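Local coordinates for sporozoite surface protein 2 (Plasmodium vivax, PDB 4HQO) that probably acts as the cell-surface adhesion receptor for sporozoite gliding motility, here represented by its adhesive von Willebrand factor A and thrombospondin type 1 domains, at residues 104-109 against 141-146; 157-162 against 173-178. The protein carries 4 engineered substitutions. All blocks are in the same frame, centred on the assembly; numbering follows the deposited sequence.

Contact 1 of 2, residues 104-109 against 141-146; sequences SMTAAL and YRALEV. Engineered in segment 104-109: Ser104 (natural residue Asn).
The guanidinium of Arg142 is the flat side-chain group that meets the partner segment, and the methyl CG2 of Thr106 stands oblique to its plane, 4.2 Å from NE. Behind this outer border two neighbouring helices of the von Willebrand factor A fold, sampled at 105-109 and 141-146, run nearly parallel. Their short axes approach to 8.6 Å and cross at 18°, close enough for small residues to fill the seam. Thr106 and Ala143 mark the narrowest point, with CA atoms 4.5 Å apart. With chi1 at -65°, Thr106 turns CG2 anti to its own backbone N and lays OG1 against the backbone joining Arg142 to Ala143. No hydrogen bond crosses the seam, so the fit rests on shape. Deeper in, Leu109 and Val146 cross obliquely. Val146 CG1 occupies the crowded position between its backbone N and carbonyl carbon (chi1 61°), and there it touches both CB and CD1 of Leu109, each at 3.7 Å. Met105 lies two residues after Thr103, a ligand of the bound magnesium ion, so the seam begins near the metal site. The Met105 side chain also packs on Phe65, Leu131 and Thr133 of the sheet; extended through SD, with the bend at chi3 turning only the terminal CE, it brings SD to 3.9 Å from Ala143 CB.

Contact 2 of 2, residues 157-162 against 173-178; sequences LAVIGI and LIAGCR
Val159 lays its CG2 methyl over Ala175, 3.5 Å from the CB of that residue, while the same methyl reaches Ile174 CG2 at 4.0 Å. One branch thus meets two successive residues of the last helical turn, because chi1 of -175° sends CG1 anti to the backbone N and sets CG2 beside it. The arrangement is a worked case of a strand and helix packing within a beta-alpha-beta crossover of the von Willebrand factor A domain: strand 156-161 leads into helix 168-175, and the chain returns as strand 187-188, paired with Val159 through backbone bonds to Phe186 and Ser188. Two residues back along the strand, Leu157 points the same way, and its CD2 meets the carbonyl oxygen of Ile174 obliquely, 3.3 Å from O. That oxygen accepts a hydrogen bond from Lys151 of the adjacent helix, so the same atom is touched by an apolar tip and gripped by a probably charged amine. The helix stops in a Schellman motif, where Gly176 takes a positive phi of 88° and its N bonds back to Leu173 O at 3.1 Å. Just beyond, Cys177 is joined to Cys184 by a disulfide. No direct hydrogen bond links the segments. Instead a single water donates to both Leu157 O, at 2.8 Å, and Ala175 O, at 2.5 Å. The chemistry is therefore divided: methyl groups make the direct packing, and the two backbone carbonyls, neither of which can donate, are reconciled by a water that supplies both protons.

In the fold
From the N terminus, the chain reaches helix 105-117, enters the sheet as strand 126-133 and comes back as helix 140-152, where contact 1 closes the first loop by setting the two helices side by side. Strand 156-161 follows directly, and helix 168-175 then folds back on it to close the short loop of contact 2. The two are thus in series along the chain, neither nested nor crossed, and their centres lie about 13 Å apart. Ile174 is one link between them, its CD1 3.6 Å from Ala143 O. Contact 1 ties two helices to each other and contact 2 ties a third to its strand; all three lie on one face of the sheet, while helices 33-49 and 192-203 pack against Ile160 on the other.

Contact 1 of 2, residues 104-109 against 141-146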
ATOM      1  N   SER A 104       2.140   3.562  23.683  1.00 28.32           N
ATOM      2  CA  SER A 104       3.104   4.079  22.717  1.00 32.35           C
ATOM      3  C   SER A 104       2.499   4.291  21.320  1.00 32.11           C
ATOM      4  O   SER A 104       2.924   3.673  20.336  1.00 24.82           O
ATOM      5  CB  SER A 104       4.290   3.126  22.622  1.00 31.42           C
ATOM      6  OG  SER A 104       5.018   3.110  23.833  1.00 41.53           O
ATOM      7  N   MET A 105       1.515   5.176  21.227  1.00 27.72           N
ATOM      8  CA  MET A 105       0.771   5.315  19.974  1.00 28.48           C
ATOM      9  C   MET A 105       1.604   6.011  18.890  1.00 31.20           C
ATOM     10  O   MET A 105       1.556   5.637  17.723  1.00 31.48           O
ATOM     11  CB  MET A 105      -0.540   6.066  20.212  1.00 26.22           C
ATOM     12  CG  MET A 105      -1.380   6.250  18.968  1.00 26.97           C
ATOM     13  SD  MET A 105      -2.821   7.285  19.258  1.00 30.99           S
ATOM     14  CE  MET A 105      -3.677   6.305  20.490  1.00 25.81           C
ATOM     15  N   THR A 106       2.366   7.021  19.290  1.00 28.40           N
ATOM     16  CA  THR A 106       3.224   7.758  18.364  1.00 26.08           C
ATOM     17  C   THR A 106       4.277   6.816  17.776  1.00 34.01           C
ATOM     18  O   THR A 106       4.536   6.841  16.580  1.00 30.03           O
ATOM     19  CB  THR A 106       3.915   8.937  19.073  1.00 24.83           C
ATOM     20  OG1 THR A 106       2.924   9.886  19.490  1.00 34.78           O
ATOM     21  CG2 THR A 106       4.960   9.621  18.155  1.00 24.73           C
ATOM     22  N   ALA A 107       4.871   5.973  18.617  1.00 27.64           N
ATOM     23  CA  ALA A 107       5.883   5.020  18.149  1.00 28.46           C
ATOM     24  C   ALA A 107       5.324   3.991  17.146  1.00 23.93           C
ATOM     25  O   ALA A 107       5.998   3.628  16.183  1.00 33.96           O
ATOM     26  CB  ALA A 107       6.570   4.324  19.337  1.00 26.51           C
ATOM     27  N   ALA A 108       4.093   3.539  17.357  1.00 26.67           N
ATOM     28  CA  ALA A 108       3.473   2.598  16.417  1.00 24.68           C
ATOM     29  C   ALA A 108       3.242   3.260  15.055  1.00 34.83           C
ATOM     30  O   ALA A 108       3.534   2.680  14.006  1.00 27.56           O
ATOM     31  CB  ALA A 108       2.161   2.065  16.984  1.00 24.79           C
ATOM     32  N   LEU A 109       2.725   4.481  15.082  1.00 26.84           N
ATOM     33  CA  LEU A 109       2.484   5.246  13.862  1.00 29.94           C
ATOM     34  C   LEU A 109       3.799   5.577  13.160  1.00 31.71           C
ATOM     35  O   LEU A 109       3.870   5.625  11.930  1.00 28.69           O
ATOM     36  CB  LEU A 109       1.710   6.522  14.181  1.00 25.24           C
ATOM     37  CG  LEU A 109       0.232   6.365  14.527  1.00 34.08           C
ATOM     38  CD1 LEU A 109      -0.232   7.573  15.316  1.00 30.38           C
ATOM     39  CD2 LEU A 109      -0.601   6.203  13.250  1.00 30.81           C
ATOM     40  N   TYR A 141      -0.208  15.452  21.495  1.00 34.48           N
ATOM     41  CA  TYR A 141       0.251  16.199  20.334  1.00 33.94           C
ATOM     42  C   TYR A 141       1.148  15.348  19.453  1.00 38.60           C
ATOM     43  O   TYR A 141       1.015  15.380  18.243  1.00 37.94           O
ATOM     44  CB  TYR A 141       0.956  17.502  20.704  1.00 35.26           C
ATOM     45  CG  TYR A 141       1.362  18.270  19.466  1.00 47.19           C
ATOM     46  CD1 TYR A 141       0.423  18.987  18.730  1.00 46.62           C
ATOM     47  CD2 TYR A 141       2.669  18.238  19.001  1.00 37.02           C
ATOM     48  CE1 TYR A 141       0.786  19.675  17.584  1.00 51.94           C
ATOM     49  CE2 TYR A 141       3.040  18.919  17.851  1.00 45.81           C
ATOM     50  CZ  TYR A 141       2.098  19.644  17.151  1.00 49.72           C
ATOM     51  OH  TYR A 141       2.469  20.337  16.016  1.00 53.58           O
ATOM     52  N   ARG A 142       2.046  14.578  20.061  1.00 34.13           N
ATOM     53  CA  ARG A 142       2.980  13.762  19.289  1.00 29.43           C
ATOM     54  C   ARG A 142       2.260  12.755  18.401  1.00 41.33           C
ATOM     55  O   ARG A 142       2.691  12.507  17.276  1.00 32.15           O
ATOM     56  CB  ARG A 142       4.009  13.065  20.188  1.00 29.19           C
ATOM     57  CG  ARG A 142       5.002  14.036  20.836  1.00 34.60           C
ATOM     58  CD  ARG A 142       6.249  13.325  21.343  1.00 38.67           C
ATOM     59  NE  ARG A 142       6.952  12.632  20.268  1.00 53.11           N
ATOM     60  CZ  ARG A 142       8.221  12.243  20.326  1.00 67.95           C
ATOM     61  NH1 ARG A 142       8.944  12.476  21.413  1.00 67.46           N
ATOM     62  NH2 ARG A 142       8.768  11.618  19.292  1.00 78.85           N
ATOM     63  N   ALA A 143       1.161  12.193  18.901  1.00 26.81           N
ATOM     64  CA  ALA A 143       0.367  11.253  18.116  1.00 29.43           C
ATOM     65  C   ALA A 143      -0.377  11.958  16.979  1.00 32.81           C
ATOM     66  O   ALA A 143      -0.427  11.451  15.858  1.00 34.73           O
ATOM     67  CB  ALA A 143      -0.612  10.462  19.015  1.00 26.47           C
ATOM     68  N   LEU A 144      -0.946  13.128  17.260  1.00 27.98           N
ATOM     69  CA  LEU A 144      -1.622  13.906  16.221  1.00 35.19           C
ATOM     70  C   LEU A 144      -0.640  14.339  15.136  1.00 43.26           C
ATOM     71  O   LEU A 144      -0.974  14.388  13.951  1.00 38.63           O
ATOM     72  CB  LEU A 144      -2.282  15.156  16.820  1.00 36.86           C
ATOM     73  CG  LEU A 144      -3.495  14.984  17.740  1.00 47.72           C
ATOM     74  CD1 LEU A 144      -3.966  16.330  18.243  1.00 48.35           C
ATOM     75  CD2 LEU A 144      -4.626  14.275  17.017  1.00 42.92           C
ATOM     76  N   GLU A 145       0.574  14.662  15.558  1.00 32.36           N
ATOM     77  CA  GLU A 145       1.588  15.201  14.668  1.00 33.65           C
ATOM     78  C   GLU A 145       2.025  14.158  13.647  1.00 36.37           C
ATOM     79  O   GLU A 145       2.111  14.443  12.453  1.00 37.59           O
ATOM     80  CB  GLU A 145       2.796  15.669  15.477  1.00 32.31           C
ATOM     81  CG  GLU A 145       3.901  16.293  14.642  1.00 34.23           C
ATOM     82  CD  GLU A 145       5.163  16.547  15.456  1.00 38.90           C
ATOM     83  OE1 GLU A 145       5.505  15.712  16.326  1.00 44.26           O
ATOM     84  OE2 GLU A 145       5.806  17.579  15.235  1.00 39.61           O
ATOM     85  N   VAL A 146       2.303  12.947  14.114  1.00 31.21           N
ATOM     86  CA  VAL A 146       2.734  11.897  13.201  1.00 35.74           C
ATOM     87  C   VAL A 146       1.589  11.423  12.300  1.00 35.48           C
ATOM     88  O   VAL A 146       1.806  11.124  11.124  1.00 34.69           O
ATOM     89  CB  VAL A 146       3.394  10.705  13.930  1.00 33.14           C
ATOM     90  CG1 VAL A 146       2.424  10.059  14.898  1.00 31.11           C
ATOM     91  CG2 VAL A 146       3.890   9.681  12.921  1.00 30.80           C
TER

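Contact 2 of 2, residues 157-162 against 173-178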
ATOM      1  N   LEU A 157      -6.137   6.994   6.850  1.00 36.94           N
ATOM      2  CA  LEU A 157      -6.201   6.588   8.255  1.00 33.93           C
ATOM      3  C   LEU A 157      -7.631   6.355   8.711  1.00 33.21           C
ATOM      4  O   LEU A 157      -8.478   7.248   8.635  1.00 34.90           O
ATOM      5  CB  LEU A 157      -5.545   7.631   9.174  1.00 35.14           C
ATOM      6  CG  LEU A 157      -5.738   7.382  10.682  1.00 34.66           C
ATOM      7  CD1 LEU A 157      -4.959   6.156  11.151  1.00 35.10           C
ATOM      8  CD2 LEU A 157      -5.361   8.608  11.533  1.00 35.42           C
ATOM      9  N   ALA A 158      -7.897   5.146   9.188  1.00 31.17           N
ATOM     10  CA  ALA A 158      -9.193   4.846   9.762  1.00 36.75           C
ATOM     11  C   ALA A 158      -8.971   4.524  11.228  1.00 31.35           C
ATOM     12  O   ALA A 158      -8.010   3.827  11.583  1.00 29.32           O
ATOM     13  CB  ALA A 158      -9.851   3.672   9.036  1.00 30.69           C
ATOM     14  N   VAL A 159      -9.838   5.051  12.084  1.00 31.49           N
ATOM     15  CA  VAL A 159      -9.723   4.791  13.514  1.00 30.86           C
ATOM     16  C   VAL A 159     -10.878   3.917  13.990  1.00 29.54           C
ATOM     17  O   VAL A 159     -12.040   4.188  13.674  1.00 36.44           O
ATOM     18  CB  VAL A 159      -9.667   6.102  14.345  1.00 30.19           C
ATOM     19  CG1 VAL A 159      -9.428   5.789  15.826  1.00 30.61           C
ATOM     20  CG2 VAL A 159      -8.567   7.023  13.813  1.00 32.35           C
ATOM     21  N   ILE A 160     -10.551   2.860  14.733  1.00 32.51           N
ATOM     22  CA  ILE A 160     -11.565   1.996  15.345  1.00 34.71           C
ATOM     23  C   ILE A 160     -11.473   2.118  16.860  1.00 31.41           C
ATOM     24  O   ILE A 160     -10.424   1.864  17.451  1.00 29.95           O
ATOM     25  CB  ILE A 160     -11.371   0.518  14.961  1.00 30.07           C
ATOM     26  CG1 ILE A 160     -11.301   0.364  13.443  1.00 30.03           C
ATOM     27  CG2 ILE A 160     -12.517  -0.342  15.527  1.00 28.82           C
ATOM     28  CD1 ILE A 160     -12.526   0.836  12.744  1.00 34.00           C
ATOM     29  N   GLY A 161     -12.559   2.529  17.490  1.00 31.18           N
ATOM     30  CA  GLY A 161     -12.554   2.684  18.933  1.00 35.38           C
ATOM     31  C   GLY A 161     -12.678   1.352  19.649  1.00 39.46           C
ATOM     32  O   GLY A 161     -13.601   0.590  19.385  1.00 38.19           O
ATOM     33  N   ILE A 162     -11.730   1.057  20.533  1.00 40.06           N
ATOM     34  CA  ILE A 162     -11.815  -0.115  21.402  1.00 40.19           C
ATOM     35  C   ILE A 162     -11.493   0.302  22.828  1.00 42.93           C
ATOM     36  O   ILE A 162     -10.981   1.396  23.060  1.00 37.43           O
ATOM     37  CB  ILE A 162     -10.812  -1.223  21.003  1.00 34.76           C
ATOM     38  CG1 ILE A 162      -9.384  -0.666  20.962  1.00 26.82           C
ATOM     39  CG2 ILE A 162     -11.209  -1.877  19.680  1.00 30.69           C
ATOM     40  CD1 ILE A 162      -8.295  -1.750  20.994  1.00 26.12           C
ATOM     41  N   LEU A 173     -10.592  13.425  16.569  1.00 38.66           N
ATOM     42  CA  LEU A 173      -9.616  14.439  16.205  1.00 45.38           C
ATOM     43  C   LEU A 173      -8.506  13.820  15.360  1.00 31.15           C
ATOM     44  O   LEU A 173      -8.201  14.303  14.282  1.00 40.16           O
ATOM     45  CB  LEU A 173      -9.047  15.120  17.454  1.00 40.72           C
ATOM     46  CG  LEU A 173      -8.121  16.305  17.209  1.00 38.63           C
ATOM     47  CD1 LEU A 173      -8.837  17.388  16.419  1.00 38.27           C
ATOM     48  CD2 LEU A 173      -7.622  16.850  18.543  1.00 44.67           C
ATOM     49  N   ILE A 174      -7.926  12.727  15.828  1.00 34.23           N
ATOM     50  CA  ILE A 174      -6.845  12.104  15.077  1.00 36.85           C
ATOM     51  C   ILE A 174      -7.349  11.507  13.753  1.00 44.03           C
ATOM     52  O   ILE A 174      -6.601  11.411  12.785  1.00 38.09           O
ATOM     53  CB  ILE A 174      -6.060  11.068  15.924  1.00 34.89           C
ATOM     54  CG1 ILE A 174      -4.703  10.770  15.278  1.00 36.05           C
ATOM     55  CG2 ILE A 174      -6.873   9.762  16.134  1.00 29.61           C
ATOM     56  CD1 ILE A 174      -3.754   9.989  16.173  1.00 29.10           C
ATOM     57  N   ALA A 175      -8.626  11.142  13.703  1.00 42.79           N
ATOM     58  CA  ALA A 175      -9.208  10.589  12.476  1.00 40.99           C
ATOM     59  C   ALA A 175      -9.511  11.687  11.453  1.00 43.13           C
ATOM     60  O   ALA A 175      -9.666  11.420  10.262  1.00 40.04           O
ATOM     61  CB  ALA A 175     -10.469   9.805  12.788  1.00 29.30           C
ATOM     62  N   GLY A 176      -9.595  12.923  11.923  1.00 34.43           N
ATOM     63  CA  GLY A 176      -9.875  14.034  11.038  1.00 40.57           C
ATOM     64  C   GLY A 176     -11.359  14.276  10.847  1.00 45.56           C
ATOM     65  O   GLY A 176     -11.770  14.842   9.842  1.00 45.10           O
ATOM     66  N   CYS A 177     -12.171  13.843  11.806  1.00 43.69           N
ATOM     67  CA  CYS A 177     -13.602  14.120  11.754  1.00 42.15           C
ATOM     68  C   CYS A 177     -13.817  15.609  11.987  1.00 47.61           C
ATOM     69  O   CYS A 177     -13.097  16.224  12.768  1.00 57.94           O
ATOM     70  CB  CYS A 177     -14.358  13.304  12.812  1.00 41.23           C
ATOM     71  SG  CYS A 177     -14.191  11.488  12.656  1.00 48.63           S
ATOM     72  N   ARG A 178     -14.804  16.182  11.306  1.00 48.28           N
ATOM     73  CA  ARG A 178     -15.117  17.603  11.428  1.00 61.50           C
ATOM     74  C   ARG A 178     -16.212  17.812  12.467  1.00 67.64           C
ATOM     75  O   ARG A 178     -17.170  17.043  12.521  1.00 75.83           O
ATOM     76  CB  ARG A 178     -15.596  18.165  10.081  1.00 62.43           C
ATOM     77  CG  ARG A 178     -14.652  17.938   8.905  1.00 62.96           C
ATOM     78  CD  ARG A 178     -13.389  18.777   9.039  1.00 65.29           C
ATOM     79  NE  ARG A 178     -12.484  18.593   7.906  1.00 68.11           N
ATOM     80  CZ  ARG A 178     -12.473  19.359   6.818  1.00 85.81           C
ATOM     81  NH1 ARG A 178     -13.321  20.375   6.703  1.00 81.39           N
ATOM     82  NH2 ARG A 178     -11.611  19.110   5.841  1.00 95.91           N
TER
HETATM   83  O   HOH W   1      -8.185  10.021   8.746  1.00 39.58           O